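Local coordinates for periplasmic protein (Legionella pneumophila subsp. pneumophila, PDB 4FGP) that binds calcium and is probably a periplasmic cysteine proteinase of the bacterial transglutaminase-like family, at residues A[85-90]-A[120-125]; A[68-73]-A[182-187]. All coordinates share one frame; numbering follows the deposited sequence.

Interaction 1 (A[85-90]-A[120-125])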
ATOM      1  N   ASP A  85       4.839  -1.750  -9.306  1.00 21.25           N
ATOM      2  CA  ASP A  85       5.988  -1.005  -8.791  0.72 19.58           C
ATOM      3  C   ASP A  85       5.845  -0.682  -7.298  1.00 19.95           C
ATOM      4  O   ASP A  85       4.879  -1.090  -6.656  1.00 18.22           O
ATOM      5  CB  ASP A  85       6.301   0.247  -9.640  0.72 15.50           C
ATOM      6  CG  ASP A  85       5.208   1.312  -9.576  0.72 20.31           C
ATOM      7  OD1 ASP A  85       4.417   1.313  -8.611  0.72 18.16           O
ATOM      8  OD2 ASP A  85       5.147   2.167 -10.490  0.72 21.60           O
ATOM      9  N   CYS A  86       6.821   0.031  -6.742  1.00 18.18           N
ATOM     10  CA  CYS A  86       6.846   0.253  -5.292  1.00 21.40           C
ATOM     11  C   CYS A  86       5.585   0.951  -4.777  1.00 17.10           C
ATOM     12  O   CYS A  86       5.123   0.683  -3.673  1.00 17.32           O
ATOM     13  CB  CYS A  86       8.103   1.033  -4.875  1.00 21.43           C
ATOM     14  SG  CYS A  86       8.216   2.711  -5.568  1.00 20.00           S
ATOM     15  N   GLU A  87       5.016   1.809  -5.613  1.00 16.91           N
ATOM     16  CA  GLU A  87       3.810   2.548  -5.280  1.00 22.84           C
ATOM     17  C   GLU A  87       2.625   1.578  -5.252  1.00 19.93           C
ATOM     18  O   GLU A  87       1.794   1.617  -4.341  1.00 16.94           O
ATOM     19  CB  GLU A  87       3.613   3.682  -6.295  1.00 22.99           C
ATOM     20  CG  GLU A  87       4.873   4.569  -6.419  1.00 22.92           C
ATOM     21  CD  GLU A  87       4.767   5.700  -7.443  1.00 33.25           C
ATOM     22  OE1 GLU A  87       3.963   5.611  -8.400  1.00 30.33           O
ATOM     23  OE2 GLU A  87       5.515   6.689  -7.290  1.00 34.30           O
ATOM     24  N   ASP A  88       2.578   0.683  -6.230  1.00 19.90           N
ATOM     25  CA  ASP A  88       1.502  -0.303  -6.317  1.00 17.36           C
ATOM     26  C   ASP A  88       1.517  -1.274  -5.136  1.00 18.64           C
ATOM     27  O   ASP A  88       0.464  -1.667  -4.645  1.00 18.42           O
ATOM     28  CB  ASP A  88       1.584  -1.087  -7.635  1.00 21.45           C
ATOM     29  CG  ASP A  88       1.650  -0.186  -8.869  1.00 25.32           C
ATOM     30  OD1 ASP A  88       1.111   0.941  -8.844  1.00 22.27           O
ATOM     31  OD2 ASP A  88       2.247  -0.614  -9.883  1.00 20.85           O
ATOM     32  N   PHE A  89       2.712  -1.665  -4.688  1.00 16.84           N
ATOM     33  CA  PHE A  89       2.855  -2.509  -3.498  1.00 16.94           C
ATOM     34  C   PHE A  89       2.259  -1.810  -2.274  1.00 18.26           C
ATOM     35  O   PHE A  89       1.496  -2.405  -1.510  1.00 18.87           O
ATOM     36  CB  PHE A  89       4.335  -2.806  -3.223  1.00 17.91           C
ATOM     37  CG  PHE A  89       4.883  -4.006  -3.959  1.00 16.21           C
ATOM     38  CD1 PHE A  89       5.067  -3.982  -5.337  1.00 17.14           C
ATOM     39  CD2 PHE A  89       5.254  -5.143  -3.260  1.00 16.23           C
ATOM     40  CE1 PHE A  89       5.587  -5.077  -6.011  1.00 17.94           C
ATOM     41  CE2 PHE A  89       5.780  -6.247  -3.930  1.00 18.56           C
ATOM     42  CZ  PHE A  89       5.944  -6.210  -5.307  1.00 19.08           C
ATOM     43  N   ALA A  90       2.614  -0.544  -2.085  1.00 15.33           N
ATOM     44  CA  ALA A  90       2.129   0.203  -0.920  1.00 14.03           C
ATOM     45  C   ALA A  90       0.612   0.349  -0.960  1.00 12.43           C
ATOM     46  O   ALA A  90      -0.070   0.266   0.079  1.00 15.56           O
ATOM     47  CB  ALA A  90       2.799   1.570  -0.870  1.00 17.24           C
ATOM     48  N   ALA A 120      12.780   8.668  -6.220  1.00 16.52           N
ATOM     49  CA  ALA A 120      11.617   8.609  -5.343  1.00 17.85           C
ATOM     50  C   ALA A 120      11.291   7.150  -5.027  1.00 22.60           C
ATOM     51  O   ALA A 120      11.526   6.257  -5.838  1.00 19.78           O
ATOM     52  CB  ALA A 120      10.437   9.296  -5.980  1.00 17.86           C
ATOM     53  N   HIS A 121      10.753   6.913  -3.838  1.00 15.18           N
ATOM     54  CA  HIS A 121      10.410   5.556  -3.416  1.00 16.33           C
ATOM     55  C   HIS A 121       9.225   5.640  -2.483  1.00 21.94           C
ATOM     56  O   HIS A 121       9.240   6.401  -1.521  1.00 22.60           O
ATOM     57  CB  HIS A 121      11.580   4.887  -2.697  1.00 15.56           C
ATOM     58  CG  HIS A 121      11.351   3.434  -2.411  1.00 18.81           C
ATOM     59  ND1 HIS A 121      11.372   2.469  -3.403  1.00 20.41           N
ATOM     60  CD2 HIS A 121      11.076   2.778  -1.261  1.00 17.51           C
ATOM     61  CE1 HIS A 121      11.129   1.286  -2.870  1.00 17.53           C
ATOM     62  NE2 HIS A 121      10.953   1.443  -1.565  1.00 17.34           N
ATOM     63  N   MET A 122       8.194   4.859  -2.774  1.00 17.66           N
ATOM     64  CA  MET A 122       6.974   4.881  -1.979  1.00 18.09           C
ATOM     65  C   MET A 122       6.913   3.684  -1.033  1.00 18.66           C
ATOM     66  O   MET A 122       7.342   2.590  -1.379  1.00 16.54           O
ATOM     67  CB  MET A 122       5.771   4.868  -2.912  1.00 14.03           C
ATOM     68  CG  MET A 122       4.448   4.841  -2.209  1.00 24.43           C
ATOM     69  SD  MET A 122       3.210   5.616  -3.238  1.00 36.75           S
ATOM     70  CE  MET A 122       3.742   7.294  -3.085  1.00 26.08           C
ATOM     71  N   VAL A 123       6.385   3.914   0.169  1.00 15.76           N
ATOM     72  CA  VAL A 123       6.216   2.871   1.175  1.00 14.76           C
ATOM     73  C   VAL A 123       4.863   3.086   1.828  1.00 18.46           C
ATOM     74  O   VAL A 123       4.190   4.081   1.541  1.00 16.86           O
ATOM     75  CB  VAL A 123       7.306   2.973   2.264  1.00 16.50           C
ATOM     76  CG1 VAL A 123       8.679   2.705   1.652  1.00 19.14           C
ATOM     77  CG2 VAL A 123       7.279   4.357   2.915  1.00 19.02           C
ATOM     78  N   LEU A 124       4.454   2.167   2.702  1.00 15.75           N
ATOM     79  CA  LEU A 124       3.284   2.399   3.548  1.00 18.66           C
ATOM     80  C   LEU A 124       3.739   2.672   4.975  1.00 16.75           C
ATOM     81  O   LEU A 124       4.511   1.901   5.540  1.00 15.34           O
ATOM     82  CB  LEU A 124       2.366   1.175   3.525  1.00 16.81           C
ATOM     83  CG  LEU A 124       1.133   1.255   4.428  1.00 16.73           C
ATOM     84  CD1 LEU A 124       0.316   2.513   4.088  1.00 18.38           C
ATOM     85  CD2 LEU A 124       0.301  -0.022   4.308  1.00 17.05           C
ATOM     86  N   SER A 125       3.259   3.767   5.565  1.00 14.49           N
ATOM     87  CA  SER A 125       3.609   4.110   6.941  1.00 14.52           C
ATOM     88  C   SER A 125       2.456   3.805   7.893  1.00 15.54           C
ATOM     89  O   SER A 125       1.321   4.183   7.636  1.00 18.73           O
ATOM     90  CB  SER A 125       3.963   5.603   7.046  1.00 14.14           C
ATOM     91  OG  SER A 125       5.129   5.902   6.303  1.00 19.02           O
TER
HETATM   92  O   HOH W   1       6.493  -0.126  -1.615  1.00 15.97           O
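E87 and A90, in the first turn of helix 86-100, lie beside M122 and L124 of strand 119-126; the helix and strand segments run nearly parallel, 8° apart, and their axes approach to 6.8 Å. C86 carries the polar part of the contact. With chi1 at 63°, its sulfur sits between the backbone N and the carbonyl carbon and points at the strand, where SG accepts an almost straight hydrogen bond (175°) from M122 N at 3.5 Å. The same sulfur lies obliquely against the H121 ring, SG being 4.4 Å from the ring centroid, while C86 CB comes within 3.6 Å of H121 CE1. D138 accepts from H121 NE2, an arrangement consistent with the Cys-His-Asp triad of clan CA cysteine proteinases, so C86 and H121 are probably catalytic. Further along the helix, the packing is apolar. The flexible M122 side chain crosses that of E87 at about a right angle, its SD 3.6 Å from E87 CB, and A90 is small enough to bring its CB to 3.9 Å from M122 CG. A water donates to both C86 O and M122 O, bridging the two backbones. In one of two conformers of D85, this residue and D88, both calcium-binding, form a capping box: D85 OD1 accepts from D88 N, and D88 OD2 from D85 N. The strand lies between strands 107-114 and 135-137; M122 also rests on I109 and Y111, and L124 reaches K93, Y94 and L97, so the helix packs against the sheet.

Interaction 2 (A[68-73]-A[182-187]); sequences SDDYWK and LGKWDA
K184 stretches its aliphatic chain over one face of the W72 indole, the two side chains crossing at about a right angle. This CH-pi contact is centred on CD, which lies 3.6 Å from the centroid of the five-membered ring and 22° off its normal; CB of K184 lies over the same face, near CG and 3.8 Å from CD2 of W72. A lysine suits the place because its methylenes can cover an aromatic surface while its amine travels on to a polar partner. Extended beyond CG, with chi2 175° and the later torsions also near 180°, the chain delivers NZ to the backbone of D70. There NZ donates to D70 O at 2.9 Å, in the carbonyl plane and on a lone pair. A long salt bridge, D70 OD2 to K184 NZ at 3.9 Å, adds a looser attraction at the exposed edge. The apolar contacts are at the far end of the indole: W72 CZ3 lies 3.8 Å from W185 CB, and L182 CD2 is 4.4 Å from W72 CH2. F159 also meets the W72 ring, and W185 donates from NE1 to N160 O, anchoring the second tryptophan. The contact thus fastens the irregular loop that holds the calcium-binding residues D69 and Y71 to the start of the C-terminal helix 183-192, with a buried tryptophan as the hub of an aromatic cluster beside them.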
ATOM      1  N   SER A  68       9.833   4.270 -10.357  1.00 26.79           N
ATOM      2  CA  SER A  68       8.432   3.862 -10.442  1.00 26.50           C
ATOM      3  C   SER A  68       7.835   4.158 -11.816  1.00 29.89           C
ATOM      4  O   SER A  68       8.315   5.034 -12.545  1.00 28.52           O
ATOM      5  CB  SER A  68       7.576   4.498  -9.338  1.00 25.01           C
ATOM      6  OG  SER A  68       7.435   5.893  -9.549  1.00 28.39           O
ATOM      7  N   ASP A  69       6.801   3.400 -12.177  1.00 29.22           N
ATOM      8  CA  ASP A  69       6.077   3.634 -13.421  1.00 32.26           C
ATOM      9  C   ASP A  69       5.042   4.741 -13.235  1.00 32.77           C
ATOM     10  O   ASP A  69       4.613   5.030 -12.112  1.00 27.13           O
ATOM     11  CB  ASP A  69       5.423   2.338 -13.926  1.00 33.84           C
ATOM     12  CG  ASP A  69       6.410   1.420 -14.642  1.00 46.07           C
ATOM     13  OD1 ASP A  69       7.128   1.903 -15.550  1.00 47.43           O
ATOM     14  OD2 ASP A  69       6.469   0.215 -14.300  1.00 49.25           O
ATOM     15  N   ASP A  70       4.651   5.369 -14.338  1.00 31.17           N
ATOM     16  CA  ASP A  70       3.726   6.496 -14.295  1.00 29.60           C
ATOM     17  C   ASP A  70       2.336   6.122 -13.776  1.00 31.55           C
ATOM     18  O   ASP A  70       1.719   6.879 -13.027  1.00 34.97           O
ATOM     19  CB  ASP A  70       3.607   7.115 -15.690  1.00 42.84           C
ATOM     20  CG  ASP A  70       3.879   8.603 -15.691  1.00 61.84           C
ATOM     21  OD1 ASP A  70       5.055   8.994 -15.530  1.00 65.09           O
ATOM     22  OD2 ASP A  70       2.916   9.379 -15.862  1.00 69.13           O
ATOM     23  N   TYR A  71       1.850   4.951 -14.175  1.00 29.37           N
ATOM     24  CA  TYR A  71       0.481   4.533 -13.881  1.00 30.86           C
ATOM     25  C   TYR A  71       0.342   3.906 -12.486  1.00 26.47           C
ATOM     26  O   TYR A  71       1.184   3.099 -12.082  1.00 26.52           O
ATOM     27  CB  TYR A  71       0.038   3.538 -14.954  1.00 34.58           C
ATOM     28  CG  TYR A  71      -1.393   3.060 -14.844  1.00 35.37           C
ATOM     29  CD1 TYR A  71      -1.690   1.814 -14.303  1.00 35.67           C
ATOM     30  CD2 TYR A  71      -2.444   3.843 -15.302  1.00 36.59           C
ATOM     31  CE1 TYR A  71      -3.000   1.362 -14.211  1.00 32.25           C
ATOM     32  CE2 TYR A  71      -3.754   3.404 -15.215  1.00 35.38           C
ATOM     33  CZ  TYR A  71      -4.025   2.165 -14.670  1.00 35.67           C
ATOM     34  OH  TYR A  71      -5.328   1.736 -14.590  1.00 32.15           O
ATOM     35  N   TRP A  72      -0.711   4.283 -11.757  1.00 25.87           N
ATOM     36  CA  TRP A  72      -0.980   3.720 -10.426  1.00 22.84           C
ATOM     37  C   TRP A  72      -2.024   2.603 -10.491  1.00 24.63           C
ATOM     38  O   TRP A  72      -3.160   2.834 -10.909  1.00 26.82           O
ATOM     39  CB  TRP A  72      -1.478   4.800  -9.452  1.00 22.85           C
ATOM     40  CG  TRP A  72      -0.453   5.828  -9.037  1.00 24.44           C
ATOM     41  CD1 TRP A  72       0.707   6.158  -9.692  1.00 27.11           C
ATOM     42  CD2 TRP A  72      -0.515   6.676  -7.880  1.00 23.41           C
ATOM     43  NE1 TRP A  72       1.368   7.153  -9.003  1.00 31.31           N
ATOM     44  CE2 TRP A  72       0.641   7.483  -7.888  1.00 30.22           C
ATOM     45  CE3 TRP A  72      -1.430   6.819  -6.832  1.00 22.37           C
ATOM     46  CZ2 TRP A  72       0.900   8.427  -6.886  1.00 26.55           C
ATOM     47  CZ3 TRP A  72      -1.168   7.753  -5.841  1.00 26.44           C
ATOM     48  CH2 TRP A  72      -0.015   8.544  -5.878  1.00 26.91           C
ATOM     49  N   LYS A  73      -1.645   1.401 -10.060  1.00 22.02           N
ATOM     50  CA  LYS A  73      -2.544   0.243 -10.104  1.00 20.82           C
ATOM     51  C   LYS A  73      -3.472   0.142  -8.894  1.00 25.74           C
ATOM     52  O   LYS A  73      -3.043   0.264  -7.736  1.00 23.93           O
ATOM     53  CB  LYS A  73      -1.744  -1.061 -10.199  1.00 22.27           C
ATOM     54  CG  LYS A  73      -0.817  -1.167 -11.412  1.00 21.74           C
ATOM     55  CD  LYS A  73      -0.255  -2.604 -11.519  1.00 22.50           C
ATOM     56  CE  LYS A  73       0.827  -2.701 -12.586  1.00 24.48           C
ATOM     57  NZ  LYS A  73       1.274  -4.118 -12.817  1.00 20.00           N
ATOM     58  N   LEU A 182      -4.858  14.575  -5.752  1.00 31.41           N
ATOM     59  CA  LEU A 182      -3.891  13.680  -6.384  1.00 28.71           C
ATOM     60  C   LEU A 182      -4.659  12.975  -7.480  1.00 28.26           C
ATOM     61  O   LEU A 182      -5.404  12.036  -7.199  1.00 27.17           O
ATOM     62  CB  LEU A 182      -3.371  12.635  -5.394  1.00 33.71           C
ATOM     63  CG  LEU A 182      -2.284  12.975  -4.381  1.00 37.03           C
ATOM     64  CD1 LEU A 182      -2.716  14.108  -3.487  1.00 46.46           C
ATOM     65  CD2 LEU A 182      -1.927  11.744  -3.536  1.00 32.14           C
ATOM     66  N   GLY A 183      -4.486  13.438  -8.718  1.00 32.68           N
ATOM     67  CA  GLY A 183      -5.256  12.953  -9.853  1.00 32.49           C
ATOM     68  C   GLY A 183      -5.241  11.451 -10.064  1.00 27.28           C
ATOM     69  O   GLY A 183      -6.287  10.839 -10.309  1.00 29.47           O
ATOM     70  N   LYS A 184      -4.059  10.852  -9.973  1.00 26.20           N
ATOM     71  CA  LYS A 184      -3.934   9.412 -10.161  1.00 24.69           C
ATOM     72  C   LYS A 184      -4.659   8.661  -9.054  1.00 25.86           C
ATOM     73  O   LYS A 184      -5.212   7.584  -9.283  1.00 24.54           O
ATOM     74  CB  LYS A 184      -2.463   8.998 -10.185  1.00 26.34           C
ATOM     75  CG  LYS A 184      -1.655   9.585 -11.344  1.00 29.56           C
ATOM     76  CD  LYS A 184      -0.189   9.209 -11.180  1.00 31.17           C
ATOM     77  CE  LYS A 184       0.662   9.811 -12.273  1.00 37.52           C
ATOM     78  NZ  LYS A 184       2.120   9.577 -12.051  1.00 35.98           N
ATOM     79  N   TRP A 185      -4.648   9.236  -7.856  1.00 25.68           N
ATOM     80  CA  TRP A 185      -5.230   8.590  -6.678  1.00 23.39           C
ATOM     81  C   TRP A 185      -6.744   8.687  -6.723  1.00 21.57           C
ATOM     82  O   TRP A 185      -7.448   7.717  -6.437  1.00 24.98           O
ATOM     83  CB  TRP A 185      -4.678   9.252  -5.412  1.00 21.42           C
ATOM     84  CG  TRP A 185      -5.180   8.714  -4.082  1.00 20.97           C
ATOM     85  CD1 TRP A 185      -5.782   9.433  -3.093  1.00 23.01           C
ATOM     86  CD2 TRP A 185      -5.071   7.370  -3.586  1.00 18.47           C
ATOM     87  NE1 TRP A 185      -6.078   8.622  -2.026  1.00 25.17           N
ATOM     88  CE2 TRP A 185      -5.647   7.350  -2.301  1.00 21.74           C
ATOM     89  CE3 TRP A 185      -4.552   6.183  -4.110  1.00 20.98           C
ATOM     90  CZ2 TRP A 185      -5.719   6.186  -1.526  1.00 22.46           C
ATOM     91  CZ3 TRP A 185      -4.619   5.026  -3.335  1.00 22.91           C
ATOM     92  CH2 TRP A 185      -5.199   5.037  -2.064  1.00 19.99           C
ATOM     93  N   ASP A 186      -7.242   9.865  -7.078  1.00 28.15           N
ATOM     94  CA  ASP A 186      -8.672  10.086  -7.251  1.00 27.91           C
ATOM     95  C   ASP A 186      -9.215   9.136  -8.319  1.00 31.38           C
ATOM     96  O   ASP A 186     -10.259   8.513  -8.131  1.00 31.81           O
ATOM     97  CB  ASP A 186      -8.932  11.546  -7.639  1.00 34.35           C
ATOM     98  CG  ASP A 186     -10.406  11.845  -7.854  1.00 43.18           C
ATOM     99  OD1 ASP A 186     -11.182  11.782  -6.878  1.00 46.11           O
ATOM    100  OD2 ASP A 186     -10.785  12.160  -9.003  1.00 50.46           O
ATOM    101  N   ALA A 187      -8.486   9.009  -9.427  1.00 29.97           N
ATOM    102  CA  ALA A 187      -8.886   8.126 -10.522  1.00 29.18           C
ATOM    103  C   ALA A 187      -8.822   6.655 -10.126  1.00 29.24           C
ATOM    104  O   ALA A 187      -9.690   5.869 -10.503  1.00 28.50           O
ATOM    105  CB  ALA A 187      -8.033   8.372 -11.751  1.00 24.86           C
TER

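How the interactions relate
Interactions 1 and 2 have centres 12 Å apart and meet among the residues that bind calcium in this protein, of which 85-90 holds D85, E87 and D88, and 68-73 holds D69 and Y71. Backbone amides of the loop join them: D69 N probably donates to D85 OD2 at 2.7 Å, and K73 N to D88 OD1 at 3.0 Å. W72, covered by K184 in interaction 2, also packs its NE1 3.1 Å from E87 OE1. Both segments of interaction 1 fall between the two segments of interaction 2 in sequence. The calcium-binding residues therefore lie next to the helix start that bears the probable nucleophile C86.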